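Local coordinates for protein beta-fructofuranosidase (Arthrobacter, PDB 3WPU) that belongs to the levansucrase/invertase family, whose members are built around a five-bladed beta-propeller with a pocket at its centre, at residues A[156-161]-A[184-189]; A[149-154]-A[220-225]; A[72-77]-A[98-103]; A[176-181]-A[200-205]. All coordinates share one frame; numbering follows the deposited sequence. Where two conformers were deposited one is given.

All four interactions reach the same curled beta-sheet of the propeller. Interaction 3 closes first along the chain, pairing strands 72-81 and 93-102. Interactions 1 and 4, whose segments alternate, are both nested inside the loop closed by interaction 2. These three gather round consecutive antiparallel strands 159-169, 174-184, 197-210 and 213-226. Interactions 2 and 4 have centres about 10 Å apart; interaction 1 lies about 17 Å from interaction 2 and 21 Å from interaction 4, yet touches both. Interaction 3 is 17 to 22 Å, centre to centre, from the others and touches none, though strand 72-81 lies beside strand 159-169. The cluster thus ties together successive strands of one blade and the loop over its edge.

Interaction 1 of 4, residues A[156-161]-A[184-189]; sequences SFSHQT and FYRNSD
Two torsions bring the S158 hydroxyl and the F184 ring into this contact: S158 OG sits between its backbone N and carbonyl carbon (chi1 55°), while F184 CG lies anti to its carbonyl carbon (chi1 -59°). S158 OG thereby accepts the backbone N-H of R186 at 2.9 Å from R186 N. It is also 2.8 Å from H159 ND1, in a hydrogen bond either atom could donate; serine suits the place because its short hydroxyl reaches a backbone and a ring nitrogen at once. S158 and H159 both face F184, which makes a classic beta bulge where antiparallel strands 159-169 and 174-184 part. F184 O takes a bond from S158 N (2.8 Å) and a weak one from H159 N (3.5 Å), and F184 N bonds back to H159 O (3.0 Å). The F184 ring is met by H159 CB, 3.7 Å from CD2, and in plane at its edge by T161 OG1. Y185 offers a face to the loop leading into strand 159-169: F157 CB lies over it, toward the rim, and 3.7 Å from Y185 CE1. S156 OG, held by D154 OD1, meets that ring's edge, while Y185 OH bonds to D154 O.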
loop_
_atom_site.group_PDB
_atom_site.type_symbol
_atom_site.label_atom_id
_atom_site.label_comp_id
_atom_site.label_asym_id
_atom_site.label_seq_id
_atom_site.Cartn_x
_atom_site.Cartn_y
_atom_site.Cartn_z
ATOM N N SER A 156 10.923 -23.760 14.690
ATOM C CA SER A 156 11.376 -24.679 13.633
ATOM C C SER A 156 11.163 -24.195 12.199
ATOM O O SER A 156 11.292 -24.961 11.263
ATOM C CB SER A 156 10.678 -26.047 13.768
ATOM O OG SER A 156 9.277 -25.929 13.558
ATOM N N PHE A 157 10.837 -22.919 12.025
ATOM C CA PHE A 157 10.525 -22.406 10.713
ATOM C C PHE A 157 11.658 -22.620 9.708
ATOM O O PHE A 157 12.856 -22.571 10.053
ATOM C CB PHE A 157 10.137 -20.926 10.762
ATOM C CG PHE A 157 10.977 -20.085 11.685
ATOM C CD1 PHE A 157 12.250 -19.671 11.302
ATOM C CD2 PHE A 157 10.488 -19.673 12.929
ATOM C CE1 PHE A 157 13.016 -18.867 12.130
ATOM C CE2 PHE A 157 11.264 -18.873 13.762
ATOM C CZ PHE A 157 12.529 -18.481 13.361
ATOM N N SER A 158 11.265 -22.856 8.478
ATOM C CA SER A 158 12.220 -23.019 7.369
ATOM C C SER A 158 12.579 -21.675 6.727
ATOM O O SER A 158 13.653 -21.519 6.146
ATOM C CB SER A 158 11.644 -23.930 6.315
ATOM O OG SER A 158 10.380 -23.487 5.844
ATOM N N HIS A 159 11.658 -20.721 6.819
ATOM C CA HIS A 159 11.823 -19.382 6.235
ATOM C C HIS A 159 11.234 -18.409 7.226
ATOM O O HIS A 159 10.338 -18.771 7.982
ATOM C CB HIS A 159 11.083 -19.242 4.911
ATOM C CG HIS A 159 11.507 -20.230 3.874
ATOM N ND1 HIS A 159 11.142 -21.562 3.914
ATOM C CD2 HIS A 159 12.257 -20.076 2.759
ATOM C CE1 HIS A 159 11.673 -22.188 2.877
ATOM N NE2 HIS A 159 12.341 -21.306 2.155
ATOM N N GLN A 160 11.742 -17.187 7.228
ATOM C CA GLN A 160 11.245 -16.198 8.172
ATOM C C GLN A 160 11.477 -14.846 7.498
ATOM O O GLN A 160 12.612 -14.460 7.231
ATOM C CB GLN A 160 11.956 -16.354 9.513
ATOM C CG GLN A 160 11.153 -15.911 10.745
ATOM C CD GLN A 160 11.095 -14.411 10.931
ATOM O OE1 GLN A 160 12.025 -13.808 11.434
ATOM N NE2 GLN A 160 9.969 -13.798 10.535
ATOM N N THR A 161 10.385 -14.154 7.201
ATOM C CA THR A 161 10.444 -12.929 6.405
ATOM C C THR A 161 9.803 -11.775 7.111
ATOM O O THR A 161 9.058 -11.950 8.063
ATOM C CB THR A 161 9.706 -13.066 5.082
ATOM O OG1 THR A 161 8.309 -13.318 5.297
ATOM C CG2 THR A 161 10.265 -14.186 4.291
ATOM N N PHE A 184 7.408 -19.527 7.995
ATOM C CA PHE A 184 6.981 -20.601 7.131
ATOM C C PHE A 184 7.570 -21.900 7.647
ATOM O O PHE A 184 8.686 -21.905 8.187
ATOM C CB PHE A 184 7.481 -20.424 5.699
ATOM C CG PHE A 184 7.024 -19.146 5.029
ATOM C CD1 PHE A 184 6.007 -19.164 4.083
ATOM C CD2 PHE A 184 7.626 -17.923 5.337
ATOM C CE1 PHE A 184 5.607 -17.991 3.459
ATOM C CE2 PHE A 184 7.245 -16.751 4.688
ATOM C CZ PHE A 184 6.216 -16.790 3.773
ATOM N N TYR A 185 6.835 -22.989 7.421
ATOM C CA TYR A 185 7.223 -24.318 7.923
ATOM C C TYR A 185 7.111 -25.312 6.789
ATOM O O TYR A 185 6.085 -25.964 6.615
ATOM C CB TYR A 185 6.355 -24.691 9.120
ATOM C CG TYR A 185 6.463 -23.696 10.235
ATOM C CD1 TYR A 185 7.341 -23.894 11.309
ATOM C CD2 TYR A 185 5.707 -22.528 10.223
ATOM C CE1 TYR A 185 7.451 -22.964 12.336
ATOM C CE2 TYR A 185 5.814 -21.600 11.246
ATOM C CZ TYR A 185 6.704 -21.809 12.286
ATOM O OH TYR A 185 6.798 -20.890 13.312
ATOM N N ARG A 186 8.177 -25.388 5.989
ATOM C CA ARG A 186 8.147 -26.117 4.724
ATOM C C ARG A 186 9.151 -27.262 4.709
ATOM O O ARG A 186 10.230 -27.154 5.290
ATOM C CB ARG A 186 8.423 -25.164 3.560
ATOM C CG ARG A 186 7.197 -24.321 3.182
ATOM C CD ARG A 186 7.523 -22.895 2.784
ATOM N NE ARG A 186 7.819 -22.699 1.370
ATOM C CZ ARG A 186 7.148 -21.902 0.524
ATOM N NH1 ARG A 186 6.070 -21.217 0.878
ATOM N NH2 ARG A 186 7.560 -21.813 -0.717
ATOM N N ASN A 187 8.761 -28.356 4.061
ATOM C CA ASN A 187 9.669 -29.461 3.787
ATOM C C ASN A 187 10.612 -29.059 2.678
ATOM O O ASN A 187 10.364 -28.089 1.964
ATOM C CB ASN A 187 8.901 -30.718 3.364
ATOM C CG ASN A 187 7.997 -31.253 4.455
ATOM O OD1 ASN A 187 6.775 -31.313 4.295
ATOM N ND2 ASN A 187 8.580 -31.627 5.568
ATOM N N SER A 188 11.678 -29.835 2.513
ATOM C CA SER A 188 12.699 -29.535 1.510
ATOM C C SER A 188 12.111 -29.428 0.105
ATOM O O SER A 188 12.615 -28.675 -0.721
ATOM C CB SER A 188 13.809 -30.588 1.538
ATOM O OG SER A 188 15.042 -30.010 1.163
ATOM N N ASP A 189 11.034 -30.168 -0.155
ATOM C CA ASP A 189 10.360 -30.131 -1.456
ATOM C C ASP A 189 9.360 -28.980 -1.612
ATOM O O ASP A 189 8.622 -28.928 -2.595
ATOM C CB ASP A 189 9.668 -31.478 -1.739
ATOM C CG ASP A 189 8.543 -31.796 -0.758
ATOM O OD1 ASP A 189 8.079 -30.891 -0.028
ATOM O OD2 ASP A 189 8.117 -32.972 -0.717
#

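Interaction 2 of 4, residues A[149-154]-A[220-225]; sequences GQIFED and NKVTDL
Q150 reaches across to V222 with its whole side chain. Its CB points toward strand 213-226, and chi1 of 56° puts CG between the backbone N and the carbonyl carbon, where CG packs 3.9 Å from V222 CB. Beyond CG the chain runs extended, bringing CD to 3.3 Å from V222 N. At the tip, OE1 accepts the V222 N-H almost in line (2.9 Å from V222 N, 177°), with the donor standing well above the amide plane, 74° out of it. The methylene CD of K221 brushes the same OE1 at 3.5 Å. On the other branch, Q150 NE2 makes a weak bond to N220 O (3.4 Å). That nitrogen also has a partner in V147 O. A glutamine fits because one amide can supply both an acceptor and a donor to a backbone. Strand 213-226 is the last of four consecutive antiparallel strands forming a propeller blade; T223 N bonds inward to L202, whereas V222 N faces the outer edge, and the loop 149-154 covers it there. Next to Q150, I151 supplies the apolar part: its CG2 packs 3.9 Å from V222 CG1, and its CB lies beside D224 CB. A water closes the far end, donating to I151 O (2.7 Å) and to D224 OD2 (2.8 Å), a carboxylate oxygen that also forms a salt bridge with R199.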
loop_
_atom_site.group_PDB
_atom_site.type_symbol
_atom_site.label_atom_id
_atom_site.label_comp_id
_atom_site.label_asym_id
_atom_site.label_seq_id
_atom_site.Cartn_x
_atom_site.Cartn_y
_atom_site.Cartn_z
ATOM N N GLY A 149 12.534 -13.161 14.419
ATOM C CA GLY A 149 12.147 -14.495 14.839
ATOM C C GLY A 149 11.657 -14.559 16.270
ATOM O O GLY A 149 11.055 -15.533 16.655
ATOM N N GLN A 150 11.875 -13.504 17.048
ATOM C CA GLN A 150 11.616 -13.567 18.495
ATOM C C GLN A 150 10.199 -13.909 18.940
ATOM O O GLN A 150 10.015 -14.487 20.015
ATOM C CB GLN A 150 12.086 -12.318 19.201
ATOM C CG GLN A 150 11.555 -11.009 18.743
ATOM C CD GLN A 150 12.327 -9.877 19.410
ATOM O OE1 GLN A 150 11.823 -9.233 20.294
ATOM N NE2 GLN A 150 13.567 -9.731 19.058
ATOM N N ILE A 151 9.202 -13.541 18.146
ATOM C CA ILE A 151 7.799 -13.673 18.576
ATOM C C ILE A 151 7.198 -15.060 18.384
ATOM O O ILE A 151 6.109 -15.338 18.904
ATOM C CB ILE A 151 6.887 -12.629 17.877
ATOM C CG1 ILE A 151 6.798 -12.871 16.363
ATOM C CG2 ILE A 151 7.353 -11.216 18.221
ATOM C CD1 ILE A 151 5.862 -11.928 15.633
ATOM N N PHE A 152 7.854 -15.906 17.592
ATOM C CA PHE A 152 7.296 -17.208 17.228
ATOM C C PHE A 152 7.573 -18.283 18.264
ATOM O O PHE A 152 8.722 -18.591 18.560
ATOM C CB PHE A 152 7.798 -17.635 15.856
ATOM C CG PHE A 152 7.329 -16.711 14.772
ATOM C CD1 PHE A 152 6.005 -16.738 14.342
ATOM C CD2 PHE A 152 8.191 -15.763 14.233
ATOM C CE1 PHE A 152 5.562 -15.841 13.377
ATOM C CE2 PHE A 152 7.754 -14.885 13.264
ATOM C CZ PHE A 152 6.433 -14.932 12.837
ATOM N N GLU A 153 6.493 -18.819 18.824
ATOM C CA GLU A 153 6.588 -19.908 19.784
ATOM C C GLU A 153 7.309 -21.097 19.135
ATOM O O GLU A 153 8.239 -21.665 19.717
ATOM C CB GLU A 153 5.185 -20.300 20.262
ATOM C CG GLU A 153 4.471 -19.242 21.130
ATOM C CD GLU A 153 3.611 -18.204 20.366
ATOM O OE1 GLU A 153 3.843 -17.953 19.183
ATOM O OE2 GLU A 153 2.671 -17.608 20.974
ATOM N N ASP A 154 6.902 -21.441 17.916
ATOM C CA ASP A 154 7.491 -22.522 17.127
ATOM C C ASP A 154 8.680 -22.014 16.315
ATOM O O ASP A 154 8.533 -21.365 15.271
ATOM C CB ASP A 154 6.428 -23.154 16.230
ATOM C CG ASP A 154 6.930 -24.363 15.459
ATOM O OD1 ASP A 154 8.140 -24.644 15.457
ATOM O OD2 ASP A 154 6.079 -25.029 14.840
ATOM N N ASN A 220 15.542 -3.624 18.008
ATOM C CA ASN A 220 16.105 -4.763 18.735
ATOM C C ASN A 220 15.037 -5.689 19.301
ATOM O O ASN A 220 15.313 -6.836 19.630
ATOM C CB ASN A 220 17.049 -4.294 19.872
ATOM C CG ASN A 220 16.470 -3.165 20.711
ATOM O OD1 ASN A 220 15.827 -3.387 21.739
ATOM N ND2 ASN A 220 16.697 -1.937 20.271
ATOM N N LYS A 221 13.818 -5.160 19.431
ATOM C CA LYS A 221 12.711 -5.822 20.080
ATOM C C LYS A 221 11.515 -5.778 19.136
ATOM O O LYS A 221 11.233 -4.729 18.580
ATOM C CB LYS A 221 12.362 -5.030 21.350
ATOM C CG LYS A 221 11.170 -5.543 22.124
ATOM C CD LYS A 221 11.510 -6.844 22.791
ATOM C CE LYS A 221 10.428 -7.271 23.796
ATOM N NZ LYS A 221 10.702 -8.693 24.173
ATOM N N VAL A 222 10.847 -6.908 18.964
ATOM C CA VAL A 222 9.618 -6.994 18.153
ATOM C C VAL A 222 8.437 -7.374 19.045
ATOM O O VAL A 222 8.522 -8.347 19.804
ATOM C CB VAL A 222 9.777 -8.004 17.010
ATOM C CG1 VAL A 222 8.491 -8.097 16.205
ATOM C CG2 VAL A 222 10.956 -7.612 16.135
ATOM N N THR A 223 7.350 -6.606 18.945
ATOM C CA THR A 223 6.130 -6.861 19.688
ATOM C C THR A 223 5.073 -7.462 18.776
ATOM O O THR A 223 4.783 -6.913 17.713
ATOM C CB THR A 223 5.592 -5.567 20.291
ATOM O OG1 THR A 223 6.611 -4.948 21.088
ATOM C CG2 THR A 223 4.354 -5.844 21.157
ATOM N N ASP A 224 4.487 -8.567 19.207
ATOM C CA ASP A 224 3.465 -9.286 18.444
ATOM C C ASP A 224 2.135 -8.594 18.712
ATOM O O ASP A 224 1.690 -8.540 19.865
ATOM C CB ASP A 224 3.471 -10.745 18.933
ATOM C CG ASP A 224 2.551 -11.660 18.162
ATOM O OD1 ASP A 224 1.790 -11.201 17.285
ATOM O OD2 ASP A 224 2.577 -12.862 18.500
ATOM N N LEU A 225 1.506 -8.033 17.683
ATOM C CA LEU A 225 0.268 -7.252 17.897
ATOM C C LEU A 225 -1.008 -8.023 17.615
ATOM O O LEU A 225 -1.949 -7.996 18.436
ATOM C CB LEU A 225 0.287 -5.992 17.036
ATOM C CG LEU A 225 1.526 -5.088 17.146
ATOM C CD1 LEU A 225 1.383 -3.945 16.169
ATOM C CD2 LEU A 225 1.731 -4.545 18.564
HETATM O O HOH W 1 4.388 -13.810 20.389
#

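Interaction 3 of 4, residues A[72-77]-A[98-103]; sequences VWVWDT and SLVADR
L99 lies on W75 at the apolar centre of this antiparallel strand pair of the beta-propeller: L99 CB sits over the centre of the six-membered ring of W75, 3.6 Å from its centroid. A chi1 of 61° puts W75 CG between the backbone N and the carbonyl carbon. The indole lies against L99, and W75 CZ3 touches A101 CB at 3.7 Å. A wide tryptophan can lay its face on L99 and still reach A101 with its rim. Beta-branched V72 and V100 meet through their methyls away from this ring. A beta bulge shifts the register by one here: W75 N bonds to L99 O (3.0 Å), but L99 N bonds to D76 O (2.8 Å). D76 OD1 bonds to S422 and OD2 to a glycerol, probably from the crystallisation liquor, to which W75 NE1 also hydrogen-bonds. R103 lays its guanidinium flat on W73, planes 11° apart and CZ 3.9 Å from the six-membered-ring centroid, a cation-pi stack. R103 NH1 donates to V72 O (3.0 Å), nearly in the guanidinium plane, and forms a salt bridge with D66. At the other end, S98 OG donates to T77 OG1 (2.9 Å), whose own proton goes to W75 O at 2.7 Å.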
loop_
_atom_site.group_PDB
_atom_site.type_symbol
_atom_site.label_atom_id
_atom_site.label_comp_id
_atom_site.label_asym_id
_atom_site.label_seq_id
_atom_site.Cartn_x
_atom_site.Cartn_y
_atom_site.Cartn_z
ATOM N N VAL A 72 19.980 -4.726 -4.788
ATOM C CA VAL A 72 18.893 -5.565 -4.297
ATOM C C VAL A 72 17.679 -5.492 -5.241
ATOM O O VAL A 72 17.609 -4.608 -6.108
ATOM C CB VAL A 72 18.402 -5.121 -2.883
ATOM C CG1 VAL A 72 19.379 -5.559 -1.796
ATOM C CG2 VAL A 72 18.121 -3.632 -2.821
ATOM N N TRP A 73 16.749 -6.432 -5.073
ATOM C CA TRP A 73 15.412 -6.310 -5.648
ATOM C C TRP A 73 14.604 -5.533 -4.635
ATOM O O TRP A 73 14.684 -5.826 -3.459
ATOM C CB TRP A 73 14.726 -7.651 -5.841
ATOM C CG TRP A 73 15.348 -8.627 -6.820
ATOM C CD1 TRP A 73 15.863 -9.839 -6.516
ATOM C CD2 TRP A 73 15.424 -8.498 -8.242
ATOM N NE1 TRP A 73 16.294 -10.481 -7.679
ATOM C CE2 TRP A 73 16.018 -9.671 -8.741
ATOM C CE3 TRP A 73 15.024 -7.512 -9.153
ATOM C CZ2 TRP A 73 16.241 -9.869 -10.107
ATOM C CZ3 TRP A 73 15.277 -7.698 -10.493
ATOM C CH2 TRP A 73 15.856 -8.873 -10.958
ATOM N N VAL A 74 13.835 -4.571 -5.113
ATOM C CA VAL A 74 13.013 -3.729 -4.236
ATOM C C VAL A 74 11.575 -3.848 -4.675
ATOM O O VAL A 74 11.298 -3.772 -5.865
ATOM C CB VAL A 74 13.428 -2.245 -4.390
ATOM C CG1 VAL A 74 12.562 -1.368 -3.499
ATOM C CG2 VAL A 74 14.900 -2.044 -4.069
ATOM N N TRP A 75 10.624 -3.943 -3.738
ATOM C CA TRP A 75 9.217 -3.846 -4.140
ATOM C C TRP A 75 8.441 -2.991 -3.160
ATOM O O TRP A 75 8.733 -1.775 -3.102
ATOM C CB TRP A 75 8.563 -5.185 -4.530
ATOM C CG TRP A 75 8.439 -6.373 -3.526
ATOM C CD1 TRP A 75 7.261 -6.959 -3.138
ATOM C CD2 TRP A 75 9.482 -7.147 -2.883
ATOM N NE1 TRP A 75 7.488 -8.006 -2.314
ATOM C CE2 TRP A 75 8.838 -8.146 -2.121
ATOM C CE3 TRP A 75 10.893 -7.102 -2.886
ATOM C CZ2 TRP A 75 9.542 -9.069 -1.347
ATOM C CZ3 TRP A 75 11.592 -8.021 -2.117
ATOM C CH2 TRP A 75 10.918 -9.004 -1.366
ATOM N N ASP A 76 7.489 -3.541 -2.424
ATOM C CA ASP A 76 6.612 -2.679 -1.607
ATOM C C ASP A 76 7.433 -1.677 -0.789
ATOM O O ASP A 76 8.350 -2.065 -0.076
ATOM C CB ASP A 76 5.779 -3.445 -0.600
ATOM C CG ASP A 76 4.971 -4.575 -1.182
ATOM O OD1 ASP A 76 5.064 -4.909 -2.369
ATOM O OD2 ASP A 76 4.228 -5.162 -0.382
ATOM N N THR A 77 7.077 -0.400 -0.890
ATOM C CA THR A 77 7.816 0.673 -0.270
ATOM C C THR A 77 6.827 1.566 0.475
ATOM O O THR A 77 5.685 1.769 0.025
ATOM C CB THR A 77 8.611 1.441 -1.318
ATOM O OG1 THR A 77 9.577 0.520 -1.887
ATOM C CG2 THR A 77 9.291 2.661 -0.745
ATOM N N SER A 98 11.531 -0.308 2.466
ATOM C CA SER A 98 11.173 -1.164 1.354
ATOM C C SER A 98 11.365 -2.640 1.675
ATOM O O SER A 98 12.282 -3.009 2.420
ATOM C CB SER A 98 12.059 -0.890 0.134
ATOM O OG SER A 98 12.022 0.456 -0.319
ATOM N N LEU A 99 10.535 -3.493 1.060
ATOM C CA LEU A 99 10.816 -4.914 1.013
ATOM C C LEU A 99 11.951 -5.093 0.013
ATOM O O LEU A 99 11.892 -4.543 -1.091
ATOM C CB LEU A 99 9.603 -5.736 0.553
ATOM C CG LEU A 99 8.364 -5.656 1.450
ATOM C CD1 LEU A 99 7.372 -6.728 1.071
ATOM C CD2 LEU A 99 8.778 -5.746 2.907
ATOM N N VAL A 100 12.994 -5.773 0.455
ATOM C CA VAL A 100 14.155 -6.051 -0.410
ATOM C C VAL A 100 14.511 -7.530 -0.352
ATOM O O VAL A 100 14.248 -8.215 0.635
ATOM C CB VAL A 100 15.375 -5.167 -0.043
ATOM C CG1 VAL A 100 15.045 -3.671 -0.163
ATOM C CG2 VAL A 100 15.903 -5.465 1.347
ATOM N N ALA A 101 15.145 -8.023 -1.419
ATOM C CA ALA A 101 15.568 -9.392 -1.517
ATOM C C ALA A 101 16.889 -9.349 -2.258
ATOM O O ALA A 101 17.091 -8.450 -3.074
ATOM C CB ALA A 101 14.572 -10.249 -2.285
ATOM N N ASP A 102 17.763 -10.298 -1.947
ATOM C CA ASP A 102 19.070 -10.328 -2.592
ATOM C C ASP A 102 18.953 -10.504 -4.096
ATOM O O ASP A 102 18.137 -11.292 -4.582
ATOM C CB ASP A 102 19.942 -11.393 -1.972
ATOM C CG ASP A 102 20.239 -11.105 -0.509
ATOM O OD1 ASP A 102 20.010 -12.006 0.332
ATOM O OD2 ASP A 102 20.668 -9.965 -0.228
ATOM N N ARG A 103 19.785 -9.753 -4.814
ATOM C CA ARG A 103 19.663 -9.623 -6.267
ATOM C C ARG A 103 19.986 -10.933 -6.975
ATOM O O ARG A 103 19.487 -11.190 -8.068
ATOM C CB ARG A 103 20.538 -8.477 -6.787
ATOM C CG ARG A 103 20.177 -8.022 -8.185
ATOM C CD ARG A 103 18.989 -7.085 -8.198
ATOM N NE ARG A 103 18.640 -6.737 -9.567
ATOM C CZ ARG A 103 17.971 -5.642 -9.942
ATOM N NH1 ARG A 103 17.549 -4.724 -9.056
ATOM N NH2 ARG A 103 17.724 -5.448 -11.224
#

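Interaction 4 of 4, residues A[176-181]-A[200-205]; sequences KLFFTD and IALSVG
F178 and F179 each present a ring face to the neighbouring strand. L202 CD1 lies over the centre of the F178 ring, 4.0 Å from its centroid, in a CH-pi contact. L202 CG is anti to its backbone N (chi1 166°), and the two side chains run side by side, pointing the same way; the branched leucine, with chi2 of 65° placing CD1, sets one methyl on the ring, while the same CD1 touches K176 CB at 3.6 Å. F179 meets a smaller partner: A201 CB sits over one face, toward the rim, and 4.2 Å from the ring centroid. In the plane of that ring, at its edge, lie L177 O, and L202 C and S203 N of the other strand. Alanine suits this spot because a single methyl can touch both the F179 ring and D181 CB, the latter 3.9 Å from A201 CB. Neighbours extend both faces: F178 rests on P247 of strand 245-250, as do T180 and I200, whereas A201 touches V222 on the face it shares with F179.

Four backbone bonds lock the register. L177 N gives to S203 O (2.8 Å) and S203 N to L177 O (3.0 Å); F179 N gives to A201 O (2.9 Å) and A201 N to F179 O (2.9 Å). The buried hydroxyl of S203 is satisfied by K221 O on strand 213-226, and D181 OD1 by Q160 NE2. This regular, twisted antiparallel pairing, flanked by strands 159-169 and 213-226, forms the middle of a four-stranded blade of a beta-propeller.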
loop_
_atom_site.group_PDB
_atom_site.type_symbol
_atom_site.label_atom_id
_atom_site.label_comp_id
_atom_site.label_asym_id
_atom_site.label_seq_id
_atom_site.Cartn_x
_atom_site.Cartn_y
_atom_site.Cartn_z
ATOM N N LYS A 176 8.160 4.001 14.863
ATOM C CA LYS A 176 7.413 2.779 15.119
ATOM C C LYS A 176 7.158 2.102 13.777
ATOM O O LYS A 176 6.346 2.583 12.959
ATOM C CB LYS A 176 6.102 3.061 15.826
ATOM C CG LYS A 176 6.231 3.571 17.236
ATOM C CD LYS A 176 4.838 3.764 17.810
ATOM C CE LYS A 176 4.816 4.144 19.279
ATOM N NZ LYS A 176 5.087 5.588 19.385
ATOM N N LEU A 177 7.890 1.029 13.530
ATOM C CA LEU A 177 7.764 0.266 12.315
ATOM C C LEU A 177 6.715 -0.855 12.490
ATOM O O LEU A 177 6.901 -1.806 13.243
ATOM C CB LEU A 177 9.123 -0.283 11.920
ATOM C CG LEU A 177 9.201 -1.153 10.662
ATOM C CD1 LEU A 177 8.661 -0.414 9.451
ATOM C CD2 LEU A 177 10.630 -1.608 10.441
ATOM N N PHE A 178 5.567 -0.670 11.859
ATOM C CA PHE A 178 4.519 -1.695 11.822
ATOM C C PHE A 178 4.774 -2.559 10.603
ATOM O O PHE A 178 4.888 -2.045 9.519
ATOM C CB PHE A 178 3.146 -1.061 11.756
ATOM C CG PHE A 178 2.794 -0.288 13.000
ATOM C CD1 PHE A 178 2.228 -0.914 14.094
ATOM C CD2 PHE A 178 3.131 1.054 13.092
ATOM C CE1 PHE A 178 1.929 -0.207 15.256
ATOM C CE2 PHE A 178 2.838 1.768 14.250
ATOM C CZ PHE A 178 2.248 1.126 15.330
ATOM N N PHE A 179 4.839 -3.859 10.780
ATOM C CA PHE A 179 5.124 -4.738 9.657
ATOM C C PHE A 179 4.478 -6.101 9.819
ATOM O O PHE A 179 3.815 -6.379 10.799
ATOM C CB PHE A 179 6.638 -4.831 9.432
ATOM C CG PHE A 179 7.382 -5.597 10.505
ATOM C CD1 PHE A 179 7.870 -6.879 10.262
ATOM C CD2 PHE A 179 7.580 -5.034 11.771
ATOM C CE1 PHE A 179 8.557 -7.585 11.252
ATOM C CE2 PHE A 179 8.258 -5.738 12.758
ATOM C CZ PHE A 179 8.738 -7.007 12.491
ATOM N N THR A 180 4.634 -6.932 8.803
ATOM C CA THR A 180 4.107 -8.272 8.822
ATOM C C THR A 180 5.266 -9.223 9.028
ATOM O O THR A 180 6.169 -9.321 8.186
ATOM C CB THR A 180 3.339 -8.623 7.542
ATOM O OG1 THR A 180 2.441 -7.558 7.170
ATOM C CG2 THR A 180 2.561 -9.940 7.705
ATOM N N ASP A 181 5.234 -9.939 10.141
ATOM C CA ASP A 181 6.331 -10.794 10.557
ATOM C C ASP A 181 5.873 -12.217 10.278
ATOM O O ASP A 181 4.866 -12.640 10.824
ATOM C CB ASP A 181 6.628 -10.557 12.044
ATOM C CG ASP A 181 8.015 -11.082 12.474
ATOM O OD1 ASP A 181 8.833 -11.498 11.606
ATOM O OD2 ASP A 181 8.315 -11.082 13.688
ATOM N N ILE A 200 0.925 -9.386 12.571
ATOM C CA ILE A 200 1.140 -7.956 12.516
ATOM C C ILE A 200 1.945 -7.611 13.763
ATOM O O ILE A 200 1.577 -7.982 14.882
ATOM C CB ILE A 200 -0.198 -7.182 12.417
ATOM C CG1 ILE A 200 -0.799 -7.416 11.037
ATOM C CG2 ILE A 200 0.024 -5.706 12.690
ATOM C CD1 ILE A 200 -2.205 -6.923 10.838
ATOM N N ALA A 201 3.061 -6.937 13.545
ATOM C CA ALA A 201 4.078 -6.714 14.559
ATOM C C ALA A 201 4.562 -5.283 14.540
ATOM O O ALA A 201 4.337 -4.546 13.574
ATOM C CB ALA A 201 5.254 -7.655 14.331
ATOM N N LEU A 202 5.249 -4.905 15.621
ATOM C CA LEU A 202 5.807 -3.567 15.789
ATOM C C LEU A 202 7.241 -3.689 16.266
ATOM O O LEU A 202 7.531 -4.520 17.119
ATOM C CB LEU A 202 5.048 -2.804 16.877
ATOM C CG LEU A 202 5.650 -1.521 17.446
ATOM C CD1 LEU A 202 5.732 -0.437 16.398
ATOM C CD2 LEU A 202 4.813 -1.010 18.644
ATOM N N SER A 203 8.120 -2.839 15.752
ATOM C CA SER A 203 9.446 -2.667 16.337
ATOM C C SER A 203 9.786 -1.186 16.290
ATOM O O SER A 203 9.458 -0.478 15.308
ATOM C CB SER A 203 10.500 -3.464 15.550
ATOM O OG SER A 203 11.750 -3.447 16.251
ATOM N N VAL A 204 10.393 -0.719 17.378
ATOM C CA VAL A 204 10.739 0.682 17.554
ATOM C C VAL A 204 12.237 0.878 17.368
ATOM O O VAL A 204 13.065 0.101 17.899
ATOM C CB VAL A 204 10.292 1.203 18.928
ATOM C CG1 VAL A 204 10.604 2.688 19.062
ATOM C CG2 VAL A 204 8.797 0.940 19.124
ATOM N N GLY A 205 12.571 1.951 16.661
ATOM C CA GLY A 205 13.955 2.332 16.435
ATOM C C GLY A 205 14.028 3.826 16.313
ATOM O O GLY A 205 13.093 4.537 16.683
#